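Local coordinates for eukaryotic translation initiation factor 2D (Homo sapiens, PDB 5OA9), which delivers initiator tRNA to the P-site of the eukaryotic 40S ribosomal subunit without GTP, here represented by its C-terminal SWIB/MDM2 and SUI1 portion, at residues P114-L119 / H194-E199; V130-E135 / S167-I172. All blocks are in the same frame, centred on the assembly; numbering follows the deposited sequence.

Contact 1. Residues P114-L119 / H194-E199; sequences PIDITL and HIQGLE
The carbonyl oxygen of I115 takes the shortest bond here, 2.7 Å from the amide N of Q196, with N-H and C=O almost in line (N-H...O angle 176°). The same oxygen also receives a CA-H contact from I195. On either side of it along the strand, I115 N reaches H194 O at 2.8 Å and I117 N reaches Q196 O at 2.9 Å. This is parallel pairing, I115 beside I195 and D116 beside Q196.

On the face of D116 and Q196, Q196 passes its CG, CD and OE1 over the CG corner of the P114 ring, OE1 3.4 Å from P114 CG, while its amide stands steeply against the D116 carboxylate, 74° between planes, without a bond. On the I115 and I195 face, I117 holds CG1 anti to its carbonyl carbon (chi1 -53°), and CD1 touches two partners lying to one side of it, I195 CG2 at 3.7 Å and L198 CD2 at 3.8 Å. Beneath lie L180, L184 and L185 of helix 177-187. G197 gives a CA-H contact to I117 O at 3.5 Å, its positive phi suiting glycine.

Backbone bonds therefore hold 195-196 as a parallel edge strand of the SUI1 domain's mixed sheet; aliphatic side chains pack it on helix 177-187, and G197 lies where the chain leaves for the 3-10 turn at 198-199.

Contact 2. Residues V130-E135 / S167-I172; sequences VVRNLE and SLQVQI
Main-chain bonds first: V131 and V170 form an antiparallel hydrogen-bonded pair, V131 N giving to V170 O at 2.8 Å and V170 N returning to V131 O at 3.0 Å.

Among side-chain polar bonds, R132 and Q169 lie alongside each other, pointing the same way, their flat groups nearly coplanar. Chi1 of 59° sets Q169 CG between its own N and carbonyl carbon, placing the amide beside R132. Q169 OE1 meets the guanidinium edge, 2.7 Å from R132 NE and in its plane, with a weak, bent bond from R132 NH2. Since R132 can only donate, the oxygen end of the amide is fixed, leaving NE2 to bond Q171 OE1 at 2.9 Å.

Two waters take over where the strands part. One bridges V131 O, L134 N and L168 O; the second links N133 N to L168 O, at 2.7 Å from the latter.

Apolar contacts: V130 CG1 packs on Q169 OE1 at 3.6 Å. On the other face the L134 and V170 side chains cross at about a right angle, L134 CD1 3.7 Å from V170 CG2, and V131 CG2 meets I172 CD1 at 3.9 Å, with V144 and L148 of helix 141-152 against L134 and I172. A sheet with helices packed on one of its faces is the alpha-beta layering of the SUI1 fold.

The two contacts lie about 11 Å apart, centre to centre, in one mixed sheet whose order is 156-160, 168-173, 126-132, 115-122, 195-196. Contact 2 joins the second and third of these strands, contact 1 the fourth and last. Strands 115-122 and 126-132, consecutive in the chain, connect them through probable backbone bonds from R132 N to D116 O and from V130 N to T118 O. Both segments of contact 2 fall between those of contact 1 in sequence: 195-196 returns after helices 141-152 and 177-187 to pair beside 115-122. Together they tie early and late parts of the SUI1 domain into a single sheet.

Contact 1. Residues P114-L119 / H194-E199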
loop_
_atom_site.group_PDB
_atom_site.type_symbol
_atom_site.label_atom_id
_atom_site.label_comp_id
_atom_site.label_asym_id
_atom_site.label_seq_id
_atom_site.Cartn_x
_atom_site.Cartn_y
_atom_site.Cartn_z
ATOM N N PRO A 114 7.718 0.240 -4.782
ATOM C CA PRO A 114 7.809 0.942 -6.064
ATOM C C PRO A 114 7.761 0.006 -7.265
ATOM O O PRO A 114 8.057 -1.182 -7.151
ATOM C CB PRO A 114 9.176 1.631 -5.998
ATOM C CG PRO A 114 9.942 0.864 -4.971
ATOM C CD PRO A 114 8.931 0.406 -3.964
ATOM N N ILE A 115 7.388 0.564 -8.406
ATOM C CA ILE A 115 7.632 -0.074 -9.691
ATOM C C ILE A 115 9.136 -0.107 -9.889
ATOM O O ILE A 115 9.822 0.878 -9.603
ATOM C CB ILE A 115 6.938 0.683 -10.820
ATOM C CG1 ILE A 115 5.426 0.541 -10.652
ATOM C CG2 ILE A 115 7.417 0.179 -12.213
ATOM C CD1 ILE A 115 4.618 1.496 -11.483
ATOM N N ASP A 116 9.651 -1.248 -10.336
ATOM C CA ASP A 116 11.089 -1.455 -10.405
ATOM C C ASP A 116 11.542 -1.668 -11.847
ATOM O O ASP A 116 11.054 -2.564 -12.529
ATOM C CB ASP A 116 11.487 -2.648 -9.528
ATOM C CG ASP A 116 12.975 -2.934 -9.570
ATOM O OD1 ASP A 116 13.760 -2.110 -9.048
ATOM O OD2 ASP A 116 13.358 -3.992 -10.114
ATOM N N ILE A 117 12.463 -0.822 -12.306
ATOM C CA ILE A 117 12.977 -0.872 -13.669
ATOM C C ILE A 117 14.452 -1.234 -13.634
ATOM O O ILE A 117 15.225 -0.621 -12.894
ATOM C CB ILE A 117 12.809 0.482 -14.388
ATOM C CG1 ILE A 117 11.359 0.966 -14.307
ATOM C CG2 ILE A 117 13.309 0.406 -15.820
ATOM C CD1 ILE A 117 11.189 2.429 -14.667
ATOM N N THR A 118 14.842 -2.227 -14.427
ATOM C CA THR A 118 16.231 -2.660 -14.488
ATOM C C THR A 118 16.677 -2.840 -15.929
ATOM O O THR A 118 15.852 -2.962 -16.837
ATOM C CB THR A 118 16.464 -3.987 -13.725
ATOM O OG1 THR A 118 15.486 -4.957 -14.128
ATOM C CG2 THR A 118 16.355 -3.772 -12.226
ATOM N N LEU A 119 17.989 -2.855 -16.130
ATOM C CA LEU A 119 18.564 -3.171 -17.424
ATOM C C LEU A 119 19.269 -4.518 -17.335
ATOM O O LEU A 119 20.066 -4.755 -16.426
ATOM C CB LEU A 119 19.552 -2.084 -17.877
ATOM C CG LEU A 119 18.925 -0.743 -18.270
ATOM C CD1 LEU A 119 19.987 0.350 -18.371
ATOM C CD2 LEU A 119 18.155 -0.882 -19.583
ATOM N N HIS A 194 7.411 6.512 -6.315
ATOM C CA HIS A 194 6.893 5.159 -6.541
ATOM C C HIS A 194 7.569 4.428 -7.711
ATOM O O HIS A 194 7.123 3.363 -8.133
ATOM C CB HIS A 194 5.385 5.216 -6.766
ATOM C CG HIS A 194 4.631 5.660 -5.553
ATOM N ND1 HIS A 194 3.812 6.766 -5.547
ATOM C CD2 HIS A 194 4.618 5.170 -4.291
ATOM C CE1 HIS A 194 3.308 6.929 -4.334
ATOM N NE2 HIS A 194 3.783 5.979 -3.554
ATOM N N ILE A 195 8.654 4.994 -8.223
ATOM C CA ILE A 195 9.389 4.349 -9.303
ATOM C C ILE A 195 10.857 4.224 -8.934
ATOM O O ILE A 195 11.479 5.193 -8.500
ATOM C CB ILE A 195 9.258 5.126 -10.630
ATOM C CG1 ILE A 195 7.805 5.536 -10.870
ATOM C CG2 ILE A 195 9.770 4.291 -11.804
ATOM C CD1 ILE A 195 7.635 6.507 -11.996
ATOM N N GLN A 196 11.398 3.019 -9.069
ATOM C CA GLN A 196 12.826 2.805 -8.882
ATOM C C GLN A 196 13.485 2.482 -10.221
ATOM O O GLN A 196 12.918 1.759 -11.045
ATOM C CB GLN A 196 13.084 1.673 -7.876
ATOM C CG GLN A 196 13.104 2.107 -6.426
ATOM C CD GLN A 196 13.275 0.935 -5.473
ATOM O OE1 GLN A 196 13.012 -0.217 -5.833
ATOM N NE2 GLN A 196 13.713 1.221 -4.254
ATOM N N GLY A 197 14.679 3.024 -10.450
ATOM C CA GLY A 197 15.435 2.678 -11.646
ATOM C C GLY A 197 15.489 3.719 -12.752
ATOM O O GLY A 197 16.202 3.535 -13.746
ATOM N N LEU A 198 14.752 4.815 -12.599
ATOM C CA LEU A 198 14.802 5.889 -13.597
ATOM C C LEU A 198 16.167 6.574 -13.637
ATOM O O LEU A 198 16.507 7.246 -14.615
ATOM C CB LEU A 198 13.710 6.923 -13.329
ATOM C CG LEU A 198 12.292 6.438 -13.603
ATOM C CD1 LEU A 198 11.296 7.527 -13.218
ATOM C CD2 LEU A 198 12.167 6.035 -15.076
ATOM N N GLU A 199 16.955 6.392 -12.581
ATOM C CA GLU A 199 18.288 6.973 -12.519
ATOM C C GLU A 199 19.204 6.284 -13.530
ATOM O O GLU A 199 20.319 6.745 -13.800
ATOM C CB GLU A 199 18.861 6.868 -11.096
ATOM C CG GLU A 199 19.299 5.467 -10.653
ATOM C CD GLU A 199 18.137 4.556 -10.257
ATOM O OE1 GLU A 199 16.978 5.026 -10.211
ATOM O OE2 GLU A 199 18.390 3.361 -9.990
#

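Contact 2. Residues V130-E135 / S167-I172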
loop_
_atom_site.group_PDB
_atom_site.type_symbol
_atom_site.label_atom_id
_atom_site.label_comp_id
_atom_site.label_asym_id
_atom_site.label_seq_id
_atom_site.Cartn_x
_atom_site.Cartn_y
_atom_site.Cartn_z
ATOM N N VAL A 130 13.627 -4.173 -18.207
ATOM C CA VAL A 130 12.719 -5.043 -17.453
ATOM C C VAL A 130 11.930 -4.244 -16.418
ATOM O O VAL A 130 12.498 -3.485 -15.624
ATOM C CB VAL A 130 13.489 -6.190 -16.747
ATOM C CG1 VAL A 130 12.549 -7.058 -15.907
ATOM C CG2 VAL A 130 14.243 -7.041 -17.764
ATOM N N VAL A 131 10.613 -4.417 -16.429
ATOM C CA VAL A 131 9.731 -3.619 -15.589
ATOM C C VAL A 131 8.884 -4.496 -14.678
ATOM O O VAL A 131 8.072 -5.295 -15.157
ATOM C CB VAL A 131 8.800 -2.731 -16.446
ATOM C CG1 VAL A 131 8.058 -1.742 -15.556
ATOM C CG2 VAL A 131 9.600 -1.996 -17.516
ATOM N N ARG A 132 9.056 -4.333 -13.366
ATOM C CA ARG A 132 8.392 -5.192 -12.393
ATOM C C ARG A 132 7.461 -4.438 -11.442
ATOM O O ARG A 132 7.582 -3.224 -11.274
ATOM C CB ARG A 132 9.432 -5.967 -11.580
ATOM C CG ARG A 132 10.216 -6.972 -12.405
ATOM C CD ARG A 132 11.379 -7.578 -11.634
ATOM N NE ARG A 132 12.041 -8.607 -12.427
ATOM C CZ ARG A 132 13.300 -8.999 -12.259
ATOM N NH1 ARG A 132 14.058 -8.439 -11.325
ATOM N NH2 ARG A 132 13.806 -9.946 -13.038
ATOM N N ASN A 133 6.525 -5.188 -10.859
ATOM C CA ASN A 133 5.554 -4.707 -9.867
ATOM C C ASN A 133 4.479 -3.767 -10.401
ATOM O O ASN A 133 3.890 -3.001 -9.643
ATOM C CB ASN A 133 6.280 -4.030 -8.705
ATOM C CG ASN A 133 6.602 -4.994 -7.601
ATOM O OD1 ASN A 133 5.824 -5.152 -6.659
ATOM N ND2 ASN A 133 7.741 -5.668 -7.715
ATOM N N LEU A 134 4.202 -3.845 -11.696
ATOM C CA LEU A 134 3.134 -3.048 -12.298
ATOM C C LEU A 134 1.766 -3.354 -11.671
ATOM O O LEU A 134 0.938 -2.465 -11.482
ATOM C CB LEU A 134 3.082 -3.288 -13.810
ATOM C CG LEU A 134 4.287 -2.723 -14.582
ATOM C CD1 LEU A 134 4.295 -3.278 -16.011
ATOM C CD2 LEU A 134 4.251 -1.205 -14.615
ATOM N N GLU A 135 1.532 -4.613 -11.331
ATOM C CA GLU A 135 0.226 -4.997 -10.821
ATOM C C GLU A 135 -0.075 -4.387 -9.451
ATOM O O GLU A 135 -1.238 -4.163 -9.120
ATOM C CB GLU A 135 0.119 -6.513 -10.779
ATOM C CG GLU A 135 0.181 -7.117 -12.194
ATOM C CD GLU A 135 0.697 -8.543 -12.196
ATOM O OE1 GLU A 135 1.929 -8.739 -12.071
ATOM O OE2 GLU A 135 -0.130 -9.471 -12.322
ATOM N N SER A 167 3.411 -13.693 -10.851
ATOM C CA SER A 167 3.962 -12.345 -10.975
ATOM C C SER A 167 4.511 -12.146 -12.378
ATOM O O SER A 167 5.121 -13.054 -12.946
ATOM C CB SER A 167 5.057 -12.100 -9.937
ATOM O OG SER A 167 4.500 -11.840 -8.662
ATOM N N LEU A 168 4.289 -10.965 -12.943
ATOM C CA LEU A 168 4.703 -10.710 -14.313
ATOM C C LEU A 168 5.662 -9.539 -14.424
ATOM O O LEU A 168 5.606 -8.586 -13.634
ATOM C CB LEU A 168 3.488 -10.442 -15.199
ATOM C CG LEU A 168 2.382 -11.491 -15.236
ATOM C CD1 LEU A 168 1.235 -10.990 -16.095
ATOM C CD2 LEU A 168 2.916 -12.803 -15.773
ATOM N N GLN A 169 6.532 -9.613 -15.428
ATOM C CA GLN A 169 7.371 -8.485 -15.795
ATOM C C GLN A 169 7.227 -8.189 -17.285
ATOM O O GLN A 169 6.970 -9.088 -18.097
ATOM C CB GLN A 169 8.835 -8.760 -15.446
ATOM C CG GLN A 169 9.424 -9.993 -16.125
ATOM C CD GLN A 169 10.835 -10.293 -15.639
ATOM O OE1 GLN A 169 11.153 -10.094 -14.466
ATOM N NE2 GLN A 169 11.687 -10.763 -16.540
ATOM N N VAL A 170 7.365 -6.917 -17.633
ATOM C CA VAL A 170 7.385 -6.509 -19.027
ATOM C C VAL A 170 8.842 -6.389 -19.455
ATOM O O VAL A 170 9.660 -5.802 -18.730
ATOM C CB VAL A 170 6.649 -5.167 -19.240
ATOM C CG1 VAL A 170 6.870 -4.635 -20.661
ATOM C CG2 VAL A 170 5.164 -5.325 -18.933
ATOM N N GLN A 171 9.165 -6.966 -20.604
ATOM C CA GLN A 171 10.500 -6.838 -21.179
ATOM C C GLN A 171 10.436 -6.091 -22.495
ATOM O O GLN A 171 9.626 -6.414 -23.365
ATOM C CB GLN A 171 11.129 -8.213 -21.386
ATOM C CG GLN A 171 11.245 -9.001 -20.101
ATOM C CD GLN A 171 11.789 -10.395 -20.310
ATOM O OE1 GLN A 171 11.661 -11.252 -19.441
ATOM N NE2 GLN A 171 12.402 -10.630 -21.465
ATOM N N ILE A 172 11.292 -5.085 -22.643
ATOM C CA ILE A 172 11.392 -4.364 -23.905
ATOM C C ILE A 172 12.818 -4.450 -24.439
ATOM O O ILE A 172 13.781 -4.232 -23.696
ATOM C CB ILE A 172 10.983 -2.886 -23.750
ATOM C CG1 ILE A 172 9.749 -2.748 -22.849
ATOM C CG2 ILE A 172 10.742 -2.263 -25.115
ATOM C CD1 ILE A 172 10.076 -2.359 -21.393
HETATM O O HOH W 1 5.249 -5.750 -13.851
HETATM O O HOH W 2 6.439 -8.037 -11.102
#